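Local coordinates for protein nicotinate phosphoribosyltransferase (Vibrio cholerae, PDB 4HL7) that probably catalyses the ATP-dependent synthesis of nicotinate D-ribonucleotide from nicotinate and 5-phospho-alpha-D-ribose 1-diphosphate, the single step by which nicotinate enters this route to NAD(+), at residues 177-182 with 334-339; 304-309 with 319-324; 52-57 with 140-145. All blocks are in the same frame, centred on the assembly; numbering follows the deposited sequence.

Overall arrangement
Interactions 1 and 2 are neighbours in the TIM-barrel-like part of the enzyme, their centres about 13 Å apart, and both rest on the same parallel sheet. Helix 329-339 follows strand 320-323 in the chain, and both segments of interaction 2 lie between those of interaction 1. The two touch directly: Phe339 CE1 lies 3.7 Å from Phe323 CZ, and Phe339 CD2 lies 3.8 Å from Ile306 CD1. Interaction 3, between helices 52-64 and 131-147, is separate, its centre about 37 Å from that of interaction 1 and about 39 Å from that of interaction 2. His232, the predicted phosphohistidine, is not phosphorylated here and belongs to none of the six segments.

Interaction 1 (177-182 with 334-339); sequences NNFSLT and ELCEYF
The loop leading into strand 181-183 of the parallel sheet is fastened to the last turn of helix 329-339 by Asn178 and Phe179, which meet Cys336. The amide of Asn178 turns its ND2 to the backbone O of Cys336, a hydrogen bond of 3.0 Å that is nearly straight at 163°. The acceptor lies in the amide plane; the donor is tilted 20° from the carbonyl plane. Asparagine suits the place because its short side chain carries an N-H to a helix carbonyl while its OD1 packs on Cys336 CB, 3.4 Å away. A chi1 of 62° tucks CG in over the residue's own backbone, N on one side and C on the other, swinging the amide across to Cys336.

The sulfur of Cys336 meets Phe179, the residue after Asn178: SG lies 3.7 Å from Phe179 CA and reaches the edge of the phenyl ring, 5.5 Å from its centroid. Cysteine suits because its side chain is short, yet its polarisable sulfur can pack against a CA and an aromatic edge. Phe347 also packs on Cys336, and Phe179 continues to Ala332 and Leu333. A strand entrance held against a helix covering the sheet belongs to a TIM-barrel-like alpha/beta fold.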
ATOM      1  N   ASN A 177      23.658  10.152   7.875  1.00 24.91           N
ATOM      2  CA  ASN A 177      23.692  10.754   6.559  1.00 24.42           C
ATOM      3  C   ASN A 177      22.870   9.964   5.529  1.00 23.52           C
ATOM      4  O   ASN A 177      22.897  10.289   4.328  1.00 25.21           O
ATOM      5  CB  ASN A 177      25.142  10.943   6.096  1.00 32.19           C
ATOM      6  CG  ASN A 177      25.879   9.638   5.978  1.00 39.29           C
ATOM      7  OD1 ASN A 177      25.284   8.591   5.714  1.00 45.29           O
ATOM      8  ND2 ASN A 177      27.196   9.686   6.180  1.00 49.09           N
ATOM      9  N   ASN A 178      22.091   8.985   6.010  1.00 21.32           N
ATOM     10  CA  ASN A 178      21.343   8.068   5.118  1.00 21.53           C
ATOM     11  C   ASN A 178      19.823   8.047   5.382  1.00 23.25           C
ATOM     12  O   ASN A 178      19.121   7.110   4.953  1.00 23.79           O
ATOM     13  CB  ASN A 178      21.925   6.616   5.083  1.00 20.04           C
ATOM     14  CG  ASN A 178      21.880   5.893   6.457  1.00 18.87           C
ATOM     15  OD1 ASN A 178      21.929   6.546   7.511  1.00 21.03           O
ATOM     16  ND2 ASN A 178      21.929   4.589   6.435  1.00 17.85           N
ATOM     17  N   PHE A 179      19.311   9.085   6.062  1.00 21.63           N
ATOM     18  CA  PHE A 179      17.852   9.142   6.244  1.00 20.79           C
ATOM     19  C   PHE A 179      17.197   9.509   4.886  1.00 21.66           C
ATOM     20  O   PHE A 179      17.620  10.467   4.209  1.00 20.45           O
ATOM     21  CB  PHE A 179      17.453  10.168   7.320  1.00 19.94           C
ATOM     22  CG  PHE A 179      15.952  10.317   7.486  1.00 19.91           C
ATOM     23  CD1 PHE A 179      15.187   9.307   8.144  1.00 20.16           C
ATOM     24  CD2 PHE A 179      15.292  11.399   6.940  1.00 20.30           C
ATOM     25  CE1 PHE A 179      13.803   9.427   8.251  1.00 22.00           C
ATOM     26  CE2 PHE A 179      13.899  11.560   7.093  1.00 21.32           C
ATOM     27  CZ  PHE A 179      13.158  10.542   7.728  1.00 22.22           C
ATOM     28  N   SER A 180      16.192   8.735   4.485  1.00 18.74           N
ATOM     29  CA  SER A 180      15.469   8.958   3.217  1.00 19.57           C
ATOM     30  C   SER A 180      13.989   8.589   3.455  1.00 18.29           C
ATOM     31  O   SER A 180      13.709   7.544   4.048  1.00 19.01           O
ATOM     32  CB  SER A 180      15.987   7.968   2.193  1.00 19.46           C
ATOM     33  OG  SER A 180      15.260   8.154   1.003  1.00 20.05           O
ATOM     34  N   LEU A 181      13.069   9.434   2.988  1.00 18.77           N
ATOM     35  CA  LEU A 181      11.650   9.290   3.329  1.00 19.63           C
ATOM     36  C   LEU A 181      10.853   9.137   2.024  1.00 19.57           C
ATOM     37  O   LEU A 181      11.041   9.921   1.072  1.00 19.71           O
ATOM     38  CB  LEU A 181      11.180  10.556   4.108  1.00 19.88           C
ATOM     39  CG  LEU A 181       9.741  10.585   4.614  1.00 24.25           C
ATOM     40  CD1 LEU A 181       9.461   9.355   5.481  1.00 23.09           C
ATOM     41  CD2 LEU A 181       9.472  11.827   5.455  1.00 23.98           C
ATOM     42  N   THR A 182      10.023   8.104   1.944  1.00 19.32           N
ATOM     43  CA  THR A 182       9.090   7.993   0.825  1.00 17.72           C
ATOM     44  C   THR A 182       7.680   8.135   1.397  1.00 18.68           C
ATOM     45  O   THR A 182       7.258   7.349   2.270  1.00 17.56           O
ATOM     46  CB  THR A 182       9.202   6.645   0.134  1.00 19.61           C
ATOM     47  OG1 THR A 182      10.545   6.485  -0.385  1.00 20.34           O
ATOM     48  CG2 THR A 182       8.246   6.609  -1.067  1.00 20.47           C
ATOM     49  N   GLU A 334      16.967   4.492  13.914  1.00 18.85           N
ATOM     50  CA  GLU A 334      17.607   3.250  14.372  1.00 18.82           C
ATOM     51  C   GLU A 334      18.021   2.364  13.192  1.00 20.06           C
ATOM     52  O   GLU A 334      19.117   1.721  13.204  1.00 19.02           O
ATOM     53  CB  GLU A 334      16.644   2.468  15.283  1.00 20.66           C
ATOM     54  CG  GLU A 334      17.259   1.256  15.932  1.00 22.19           C
ATOM     55  CD  GLU A 334      16.253   0.431  16.736  1.00 23.53           C
ATOM     56  OE1 GLU A 334      16.744  -0.341  17.582  1.00 27.15           O
ATOM     57  OE2 GLU A 334      15.006   0.536  16.509  1.00 21.41           O
ATOM     58  N   LEU A 335      17.132   2.260  12.212  1.00 19.16           N
ATOM     59  CA  LEU A 335      17.413   1.455  11.007  1.00 17.06           C
ATOM     60  C   LEU A 335      18.525   2.119  10.204  1.00 17.53           C
ATOM     61  O   LEU A 335      19.378   1.399   9.650  1.00 17.69           O
ATOM     62  CB  LEU A 335      16.130   1.257  10.176  1.00 15.78           C
ATOM     63  CG  LEU A 335      15.288   0.147  10.838  1.00 16.44           C
ATOM     64  CD1 LEU A 335      13.852   0.210  10.292  1.00 19.04           C
ATOM     65  CD2 LEU A 335      15.847  -1.248  10.628  1.00 19.50           C
ATOM     66  N   CYS A 336      18.528   3.474  10.166  1.00 16.73           N
ATOM     67  CA  CYS A 336      19.628   4.212   9.475  1.00 18.83           C
ATOM     68  C   CYS A 336      21.000   3.805  10.018  1.00 18.86           C
ATOM     69  O   CYS A 336      21.913   3.530   9.250  1.00 17.75           O
ATOM     70  CB  CYS A 336      19.492   5.707   9.657  1.00 18.15           C
ATOM     71  SG  CYS A 336      18.147   6.467   8.710  1.00 20.35           S
ATOM     72  N   GLU A 337      21.122   3.780  11.355  1.00 17.46           N
ATOM     73  CA  GLU A 337      22.412   3.451  11.980  1.00 20.60           C
ATOM     74  C   GLU A 337      22.808   2.007  11.706  1.00 20.46           C
ATOM     75  O   GLU A 337      24.008   1.701  11.519  1.00 21.76           O
ATOM     76  CB  GLU A 337      22.338   3.738  13.479  1.00 19.48           C
ATOM     77  CG  GLU A 337      22.324   5.256  13.689  1.00 21.36           C
ATOM     78  CD  GLU A 337      22.064   5.718  15.110  1.00 25.54           C
ATOM     79  OE1 GLU A 337      22.658   6.744  15.465  1.00 23.39           O
ATOM     80  OE2 GLU A 337      21.262   5.082  15.869  1.00 27.13           O
ATOM     81  N   TYR A 338      21.838   1.105  11.768  1.00 18.40           N
ATOM     82  CA  TYR A 338      22.117  -0.300  11.651  1.00 19.77           C
ATOM     83  C   TYR A 338      22.564  -0.655  10.218  1.00 20.70           C
ATOM     84  O   TYR A 338      23.342  -1.577  10.037  1.00 20.82           O
ATOM     85  CB  TYR A 338      20.883  -1.133  11.966  1.00 19.80           C
ATOM     86  CG  TYR A 338      21.144  -2.619  12.175  1.00 21.53           C
ATOM     87  CD1 TYR A 338      21.598  -3.101  13.416  1.00 21.74           C
ATOM     88  CD2 TYR A 338      20.904  -3.549  11.160  1.00 19.25           C
ATOM     89  CE1 TYR A 338      21.828  -4.471  13.620  1.00 23.96           C
ATOM     90  CE2 TYR A 338      21.132  -4.900  11.340  1.00 20.80           C
ATOM     91  CZ  TYR A 338      21.574  -5.375  12.571  1.00 23.07           C
ATOM     92  OH  TYR A 338      21.745  -6.731  12.723  1.00 25.38           O
ATOM     93  N   PHE A 339      22.006   0.044   9.228  1.00 18.60           N
ATOM     94  CA  PHE A 339      22.261  -0.311   7.795  1.00 18.74           C
ATOM     95  C   PHE A 339      23.227   0.632   7.067  1.00 21.63           C
ATOM     96  O   PHE A 339      23.548   0.413   5.900  1.00 22.19           O
ATOM     97  CB  PHE A 339      20.929  -0.563   7.023  1.00 16.94           C
ATOM     98  CG  PHE A 339      20.251  -1.822   7.435  1.00 17.13           C
ATOM     99  CD1 PHE A 339      19.047  -1.790   8.164  1.00 16.48           C
ATOM    100  CD2 PHE A 339      20.811  -3.044   7.141  1.00 16.98           C
ATOM    101  CE1 PHE A 339      18.430  -2.965   8.594  1.00 14.87           C
ATOM    102  CE2 PHE A 339      20.202  -4.256   7.523  1.00 17.82           C
ATOM    103  CZ  PHE A 339      18.990  -4.231   8.258  1.00 16.40           C
TER

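Interaction 2 (304-309 with 319-324); sequences KMIAHY and KLFIFS
Helix 304-309 runs nearly antiparallel to strand 320-323, at 163° between their directions and with the axes 11.0 Å apart, as expected where a helix returns across a sheet in a beta-alpha-beta unit. Side chains fill the gap.

Phe321 extends its ring from the strand toward the helix, a flat phenyl being long enough to help bridge that separation. Its far carbon CZ comes within 3.4 Å of Met305 CB, a tight contact, and within 3.9 Å of Ile306 CG1. CG1 and CD1 of Ile306 come against the CZ-CE2 end of the Phe321 ring, the two side chains crossing at about a right angle. Residue 305 is selenomethionine. Its chain bends back at chi2 and chi3, so the same residue meets Phe321 through CB and Tyr309 through its end.

Tyrosine suits position 309 because its ring offers two faces, one to Met305 CE and the opposite one to Lys319. Lys319 CG stands 4.0 Å from the ring centroid and 22° off the ring normal, a CH-pi contact, while CB lies 3.8 Å from Tyr309 OH. The bend at chi2 (-62°) leads the lysine chain away beyond the ring, and NZ is hydrogen-bonded to the backbone O atoms of Tyr288 and Asn286. A long aliphatic chain with a charged tip therefore serves two purposes: its methylenes pack on the aromatic face while the ammonium end hydrogen-bonds to carbonyls. The edge of Tyr309, through CE2, meets Phe321 CE1 at 4.1 Å. Phe321 also meets the ring of Trp301, and Val291 of the adjoining strand packs on it.

Across the two segments the joining is thus apolar, with the lysine charge led off to backbone oxygens; such cohesion depends on the fit of shapes and the exclusion of water.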
ATOM      1  N   LYS A 304      19.374 -10.750   6.496  1.00 18.14           N
ATOM      2  CA  LYS A 304      19.174 -11.932   5.642  1.00 18.34           C
ATOM      3  C   LYS A 304      19.251 -11.572   4.150  1.00 17.06           C
ATOM      4  O   LYS A 304      19.807 -12.304   3.352  1.00 17.40           O
ATOM      5  CB  LYS A 304      17.809 -12.595   5.916  1.00 20.60           C
ATOM      6  CG  LYS A 304      17.817 -13.478   7.140  1.00 25.51           C
ATOM      7  CD  LYS A 304      16.487 -14.198   7.286  1.00 31.18           C
ATOM      8  CE  LYS A 304      16.484 -14.909   8.625  1.00 34.99           C
ATOM      9  NZ  LYS A 304      15.380 -15.883   8.703  1.00 39.10           N
HETATM   10  N   MSE A 305      18.647 -10.453   3.791  1.00 16.25           N
HETATM   11  CA  MSE A 305      18.658  -9.987   2.382  1.00 17.23           C
HETATM   12  C   MSE A 305      20.073  -9.643   1.959  1.00 17.08           C
HETATM   13  O   MSE A 305      20.485  -9.973   0.882  1.00 15.99           O
HETATM   14  CB  MSE A 305      17.779  -8.752   2.224  1.00 15.62           C
HETATM   15  CG  MSE A 305      16.292  -9.087   2.345  1.00 18.82           C
HETATM   16 SE   MSE A 305      15.675 -10.295   0.886  1.00 24.05          SE
HETATM   17  CE  MSE A 305      16.848  -9.715  -0.604  1.00 18.72           C
ATOM     18  N   ILE A 306      20.794  -8.918   2.807  1.00 16.66           N
ATOM     19  CA  ILE A 306      22.217  -8.613   2.536  1.00 17.68           C
ATOM     20  C   ILE A 306      23.001  -9.903   2.322  1.00 18.38           C
ATOM     21  O   ILE A 306      23.741  -9.998   1.332  1.00 16.41           O
ATOM     22  CB  ILE A 306      22.839  -7.730   3.631  1.00 17.58           C
ATOM     23  CG1 ILE A 306      22.309  -6.282   3.475  1.00 16.81           C
ATOM     24  CG2 ILE A 306      24.376  -7.732   3.555  1.00 18.88           C
ATOM     25  CD1 ILE A 306      22.590  -5.393   4.668  1.00 17.69           C
ATOM     26  N   ALA A 307      22.864 -10.882   3.223  1.00 18.39           N
ATOM     27  CA  ALA A 307      23.586 -12.179   3.070  1.00 20.10           C
ATOM     28  C   ALA A 307      23.221 -12.895   1.743  1.00 19.72           C
ATOM     29  O   ALA A 307      24.042 -13.599   1.108  1.00 18.66           O
ATOM     30  CB  ALA A 307      23.300 -13.088   4.253  1.00 20.64           C
ATOM     31  N   HIS A 308      21.955 -12.766   1.346  1.00 17.30           N
ATOM     32  CA  HIS A 308      21.508 -13.372   0.100  1.00 17.14           C
ATOM     33  C   HIS A 308      22.176 -12.736  -1.101  1.00 15.01           C
ATOM     34  O   HIS A 308      22.694 -13.443  -1.989  1.00 15.48           O
ATOM     35  CB  HIS A 308      19.983 -13.281   0.005  1.00 16.46           C
ATOM     36  CG  HIS A 308      19.423 -13.956  -1.220  1.00 16.71           C
ATOM     37  ND1 HIS A 308      19.319 -15.286  -1.320  1.00 17.85           N
ATOM     38  CD2 HIS A 308      18.821 -13.422  -2.368  1.00 18.89           C
ATOM     39  CE1 HIS A 308      18.737 -15.600  -2.504  1.00 17.95           C
ATOM     40  NE2 HIS A 308      18.446 -14.458  -3.136  1.00 17.01           N
ATOM     41  N   TYR A 309      22.173 -11.385  -1.153  1.00 15.76           N
ATOM     42  CA  TYR A 309      22.876 -10.685  -2.218  1.00 16.82           C
ATOM     43  C   TYR A 309      24.358 -11.149  -2.304  1.00 18.22           C
ATOM     44  O   TYR A 309      24.871 -11.468  -3.403  1.00 19.46           O
ATOM     45  CB  TYR A 309      22.818  -9.209  -1.989  1.00 16.91           C
ATOM     46  CG  TYR A 309      21.427  -8.622  -2.376  1.00 16.26           C
ATOM     47  CD1 TYR A 309      20.794  -8.948  -3.616  1.00 18.03           C
ATOM     48  CD2 TYR A 309      20.842  -7.621  -1.580  1.00 20.14           C
ATOM     49  CE1 TYR A 309      19.600  -8.314  -3.986  1.00 17.22           C
ATOM     50  CE2 TYR A 309      19.628  -7.033  -1.937  1.00 17.47           C
ATOM     51  CZ  TYR A 309      19.023  -7.391  -3.117  1.00 17.69           C
ATOM     52  OH  TYR A 309      17.845  -6.762  -3.448  1.00 18.09           O
ATOM     53  N   LYS A 319      21.725  -1.912  -4.099  1.00 16.46           N
ATOM     54  CA  LYS A 319      20.293  -2.256  -4.036  1.00 16.51           C
ATOM     55  C   LYS A 319      19.597  -1.428  -2.974  1.00 16.66           C
ATOM     56  O   LYS A 319      20.232  -0.883  -2.083  1.00 16.03           O
ATOM     57  CB  LYS A 319      20.113  -3.739  -3.748  1.00 16.73           C
ATOM     58  CG  LYS A 319      20.800  -4.607  -4.818  1.00 16.58           C
ATOM     59  CD  LYS A 319      20.151  -4.351  -6.199  1.00 15.91           C
ATOM     60  CE  LYS A 319      20.777  -5.245  -7.291  1.00 17.43           C
ATOM     61  NZ  LYS A 319      20.286  -4.800  -8.651  1.00 18.08           N
ATOM     62  N   LEU A 320      18.268  -1.399  -3.034  1.00 15.80           N
ATOM     63  CA  LEU A 320      17.515  -0.506  -2.174  1.00 15.75           C
ATOM     64  C   LEU A 320      16.574  -1.326  -1.279  1.00 15.91           C
ATOM     65  O   LEU A 320      15.844  -2.180  -1.769  1.00 15.48           O
ATOM     66  CB  LEU A 320      16.649   0.454  -3.020  1.00 15.86           C
ATOM     67  CG  LEU A 320      15.656   1.371  -2.254  1.00 17.93           C
ATOM     68  CD1 LEU A 320      16.452   2.331  -1.352  1.00 17.32           C
ATOM     69  CD2 LEU A 320      14.844   2.199  -3.266  1.00 20.21           C
ATOM     70  N   PHE A 321      16.578  -1.054   0.019  1.00 14.78           N
ATOM     71  CA  PHE A 321      15.562  -1.630   0.930  1.00 14.96           C
ATOM     72  C   PHE A 321      14.561  -0.544   1.250  1.00 15.69           C
ATOM     73  O   PHE A 321      14.961   0.519   1.682  1.00 15.27           O
ATOM     74  CB  PHE A 321      16.194  -1.947   2.281  1.00 15.23           C
ATOM     75  CG  PHE A 321      17.071  -3.172   2.284  1.00 16.38           C
ATOM     76  CD1 PHE A 321      17.054  -4.071   1.199  1.00 16.24           C
ATOM     77  CD2 PHE A 321      17.869  -3.464   3.427  1.00 19.02           C
ATOM     78  CE1 PHE A 321      17.824  -5.231   1.233  1.00 18.55           C
ATOM     79  CE2 PHE A 321      18.663  -4.643   3.423  1.00 17.69           C
ATOM     80  CZ  PHE A 321      18.629  -5.482   2.345  1.00 18.93           C
ATOM     81  N   ILE A 322      13.278  -0.792   1.013  1.00 16.47           N
ATOM     82  CA  ILE A 322      12.219   0.138   1.497  1.00 16.42           C
ATOM     83  C   ILE A 322      11.619  -0.542   2.720  1.00 15.98           C
ATOM     84  O   ILE A 322      11.098  -1.671   2.617  1.00 16.79           O
ATOM     85  CB  ILE A 322      11.090   0.341   0.451  1.00 16.72           C
ATOM     86  CG1 ILE A 322      11.716   0.867  -0.850  1.00 22.27           C
ATOM     87  CG2 ILE A 322      10.016   1.297   1.023  1.00 17.12           C
ATOM     88  CD1 ILE A 322      10.835   1.787  -1.685  1.00 28.66           C
ATOM     89  N   PHE A 323      11.731   0.112   3.871  1.00 13.93           N
ATOM     90  CA  PHE A 323      11.090  -0.354   5.117  1.00 15.37           C
ATOM     91  C   PHE A 323       9.714   0.336   5.210  1.00 16.88           C
ATOM     92  O   PHE A 323       9.636   1.537   5.028  1.00 18.80           O
ATOM     93  CB  PHE A 323      11.966   0.069   6.304  1.00 14.42           C
ATOM     94  CG  PHE A 323      13.262  -0.634   6.338  1.00 15.14           C
ATOM     95  CD1 PHE A 323      13.344  -1.921   6.856  1.00 16.00           C
ATOM     96  CD2 PHE A 323      14.406  -0.024   5.812  1.00 16.44           C
ATOM     97  CE1 PHE A 323      14.582  -2.604   6.883  1.00 17.52           C
ATOM     98  CE2 PHE A 323      15.654  -0.715   5.843  1.00 18.34           C
ATOM     99  CZ  PHE A 323      15.704  -2.000   6.363  1.00 17.33           C
ATOM    100  N   SER A 324       8.656  -0.425   5.436  1.00 18.37           N
ATOM    101  CA  SER A 324       7.287   0.138   5.414  1.00 18.18           C
ATOM    102  C   SER A 324       6.364  -0.382   6.528  1.00 21.24           C
ATOM    103  O   SER A 324       5.145  -0.142   6.462  1.00 19.83           O
ATOM    104  CB  SER A 324       6.630  -0.143   4.054  1.00 18.26           C
ATOM    105  OG  SER A 324       6.387  -1.560   3.869  1.00 20.81           O
TER

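Interaction 3 (52-57 with 140-145); sequences SGLLDA and SEVRSR
Leu54 sends CG opposite its carbonyl carbon (chi1 -69°), and the extended second torsion carries its two methyls to Val142 and Arg143. On Val142, chi1 of 166° sets CG1 trans to the backbone N, where it faces the other helix. Leu54 CD2 reaches Arg143 CA at 3.9 Å and Val142 CG1 at 4.1 Å, while its other methyl, CD1, touches Arg143 CB at 4.0 Å. Ala57 CB meets the same Val142 CG1 at 3.8 Å. Alanine's single methyl lets the backbones draw near; the branched valine fills the space between Leu54 and Ala57, and the leucine spreads its fork over the arginine's base.

Only the aliphatic root of Arg143 serves here: its chain bends at chi2 and takes the guanidinium away to Glu48, in a salt bridge, and to the backbone O of Arg369. On the same helix, Arg145 NE and NH2 both grip Glu141 OE1 side-on. Next in sequence, Gln146 adds a hydrogen bond from its NE2 to Gly53 O. The axes of the two helical segments come within 9.7 Å at 114°, a crossed helix pair packing helix 52-64, in the NAPRTase N-terminal family region, against helix 131-147 through Leu54, Ala57, Val142 and the aliphatic part of Arg143.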
ATOM      1  N   SER A  52     -23.303   2.135  10.829  1.00 58.51           N
ATOM      2  CA  SER A  52     -24.533   2.422  10.084  1.00 54.97           C
ATOM      3  C   SER A  52     -24.518   3.857   9.536  1.00 49.89           C
ATOM      4  O   SER A  52     -24.951   4.103   8.411  1.00 47.11           O
ATOM      5  CB  SER A  52     -25.773   2.196  10.973  1.00 56.13           C
ATOM      6  N   GLY A  53     -23.990   4.777  10.340  1.00 45.29           N
ATOM      7  CA  GLY A  53     -23.951   6.202  10.021  1.00 47.76           C
ATOM      8  C   GLY A  53     -22.886   6.642   9.007  1.00 42.10           C
ATOM      9  O   GLY A  53     -23.069   7.646   8.338  1.00 42.43           O
ATOM     10  N   LEU A  54     -21.770   5.923   8.891  1.00 41.00           N
ATOM     11  CA  LEU A  54     -20.782   6.296   7.856  1.00 36.85           C
ATOM     12  C   LEU A  54     -21.221   5.817   6.478  1.00 36.95           C
ATOM     13  O   LEU A  54     -20.858   6.394   5.447  1.00 32.77           O
ATOM     14  CB  LEU A  54     -19.414   5.678   8.138  1.00 39.97           C
ATOM     15  CG  LEU A  54     -18.627   6.171   9.333  1.00 37.80           C
ATOM     16  CD1 LEU A  54     -17.258   5.483   9.241  1.00 35.00           C
ATOM     17  CD2 LEU A  54     -18.540   7.675   9.311  1.00 35.16           C
ATOM     18  N   LEU A  55     -22.024   4.762   6.483  1.00 37.81           N
ATOM     19  CA  LEU A  55     -22.368   4.058   5.267  1.00 38.31           C
ATOM     20  C   LEU A  55     -23.047   4.993   4.242  1.00 36.77           C
ATOM     21  O   LEU A  55     -22.688   4.939   3.084  1.00 37.83           O
ATOM     22  CB  LEU A  55     -23.173   2.798   5.626  1.00 39.78           C
ATOM     23  CG  LEU A  55     -23.638   1.746   4.627  1.00 42.67           C
ATOM     24  CD1 LEU A  55     -22.491   1.253   3.778  1.00 40.96           C
ATOM     25  CD2 LEU A  55     -24.317   0.588   5.359  1.00 46.44           C
ATOM     26  N   ASP A  56     -23.923   5.927   4.672  1.00 40.24           N
ATOM     27  CA  ASP A  56     -24.594   6.868   3.710  1.00 39.61           C
ATOM     28  C   ASP A  56     -23.656   7.748   2.870  1.00 39.34           C
ATOM     29  O   ASP A  56     -23.750   7.763   1.614  1.00 36.90           O
ATOM     30  CB  ASP A  56     -25.659   7.751   4.385  1.00 47.95           C
ATOM     31  CG  ASP A  56     -27.091   7.232   4.185  1.00 51.24           C
ATOM     32  OD1 ASP A  56     -27.286   6.174   3.546  1.00 51.99           O
ATOM     33  OD2 ASP A  56     -28.037   7.889   4.681  1.00 52.35           O
ATOM     34  N   ALA A  57     -22.749   8.472   3.542  1.00 36.30           N
ATOM     35  CA  ALA A  57     -21.797   9.340   2.838  1.00 34.66           C
ATOM     36  C   ALA A  57     -20.730   8.549   2.094  1.00 32.98           C
ATOM     37  O   ALA A  57     -20.253   8.971   1.035  1.00 34.18           O
ATOM     38  CB  ALA A  57     -21.150  10.362   3.785  1.00 36.12           C
ATOM     39  N   SER A 140     -11.736   6.646   5.217  1.00 21.24           N
ATOM     40  CA  SER A 140     -10.976   7.481   6.164  1.00 21.02           C
ATOM     41  C   SER A 140     -11.482   8.884   6.314  1.00 21.61           C
ATOM     42  O   SER A 140     -11.804   9.313   7.448  1.00 20.74           O
ATOM     43  CB  SER A 140      -9.457   7.472   5.844  1.00 20.51           C
ATOM     44  OG  SER A 140      -8.762   8.068   6.940  1.00 23.74           O
ATOM     45  N   GLU A 141     -11.592   9.604   5.197  1.00 20.32           N
ATOM     46  CA  GLU A 141     -11.989  11.006   5.234  1.00 20.87           C
ATOM     47  C   GLU A 141     -13.461  11.262   5.625  1.00 22.34           C
ATOM     48  O   GLU A 141     -13.761  12.297   6.251  1.00 23.97           O
ATOM     49  CB  GLU A 141     -11.640  11.738   3.929  1.00 20.67           C
ATOM     50  CG  GLU A 141     -11.996  13.218   4.057  1.00 21.60           C
ATOM     51  CD  GLU A 141     -11.339  14.119   3.058  1.00 22.30           C
ATOM     52  OE1 GLU A 141     -11.804  15.280   2.962  1.00 25.68           O
ATOM     53  OE2 GLU A 141     -10.408  13.689   2.349  1.00 22.34           O
ATOM     54  N   VAL A 142     -14.386  10.406   5.164  1.00 21.54           N
ATOM     55  CA  VAL A 142     -15.765  10.516   5.608  1.00 23.58           C
ATOM     56  C   VAL A 142     -15.847  10.417   7.125  1.00 22.88           C
ATOM     57  O   VAL A 142     -16.509  11.246   7.797  1.00 25.37           O
ATOM     58  CB  VAL A 142     -16.654   9.463   4.929  1.00 22.59           C
ATOM     59  CG1 VAL A 142     -18.005   9.358   5.629  1.00 23.47           C
ATOM     60  CG2 VAL A 142     -16.847   9.833   3.462  1.00 24.35           C
ATOM     61  N   ARG A 143     -15.089   9.484   7.681  1.00 22.94           N
ATOM     62  CA  ARG A 143     -15.046   9.323   9.132  1.00 24.69           C
ATOM     63  C   ARG A 143     -14.491  10.592   9.804  1.00 24.53           C
ATOM     64  O   ARG A 143     -15.023  11.047  10.816  1.00 25.48           O
ATOM     65  CB  ARG A 143     -14.205   8.082   9.484  1.00 25.27           C
ATOM     66  CG  ARG A 143     -14.193   7.711  10.953  1.00 27.64           C
ATOM     67  CD  ARG A 143     -12.888   8.150  11.618  1.00 29.51           C
ATOM     68  NE  ARG A 143     -12.637   7.434  12.882  1.00 29.10           N
ATOM     69  CZ  ARG A 143     -11.474   7.446  13.529  1.00 29.10           C
ATOM     70  NH1 ARG A 143     -10.445   8.142  13.046  1.00 25.65           N
ATOM     71  NH2 ARG A 143     -11.330   6.732  14.643  1.00 29.36           N
ATOM     72  N   SER A 144     -13.419  11.150   9.250  1.00 22.58           N
ATOM     73  CA  SER A 144     -12.908  12.419   9.735  1.00 21.86           C
ATOM     74  C   SER A 144     -13.962  13.509   9.720  1.00 22.71           C
ATOM     75  O   SER A 144     -14.178  14.157  10.746  1.00 23.73           O
ATOM     76  CB  SER A 144     -11.667  12.884   8.953  1.00 20.92           C
ATOM     77  OG  SER A 144     -10.640  11.876   9.025  1.00 19.85           O
ATOM     78  N   ARG A 145     -14.611  13.712   8.560  1.00 21.57           N
ATOM     79  CA  ARG A 145     -15.684  14.723   8.421  1.00 23.10           C
ATOM     80  C   ARG A 145     -16.819  14.521   9.373  1.00 24.96           C
ATOM     81  O   ARG A 145     -17.440  15.527   9.861  1.00 25.39           O
ATOM     82  CB  ARG A 145     -16.214  14.702   6.982  1.00 22.98           C
ATOM     83  CG  ARG A 145     -15.218  15.315   6.037  1.00 23.97           C
ATOM     84  CD  ARG A 145     -15.511  14.920   4.595  1.00 26.70           C
ATOM     85  NE  ARG A 145     -14.532  15.528   3.680  1.00 28.23           N
ATOM     86  CZ  ARG A 145     -14.827  16.388   2.721  1.00 31.48           C
ATOM     87  NH1 ARG A 145     -16.084  16.820   2.580  1.00 37.18           N
ATOM     88  NH2 ARG A 145     -13.856  16.855   1.928  1.00 27.34           N
TER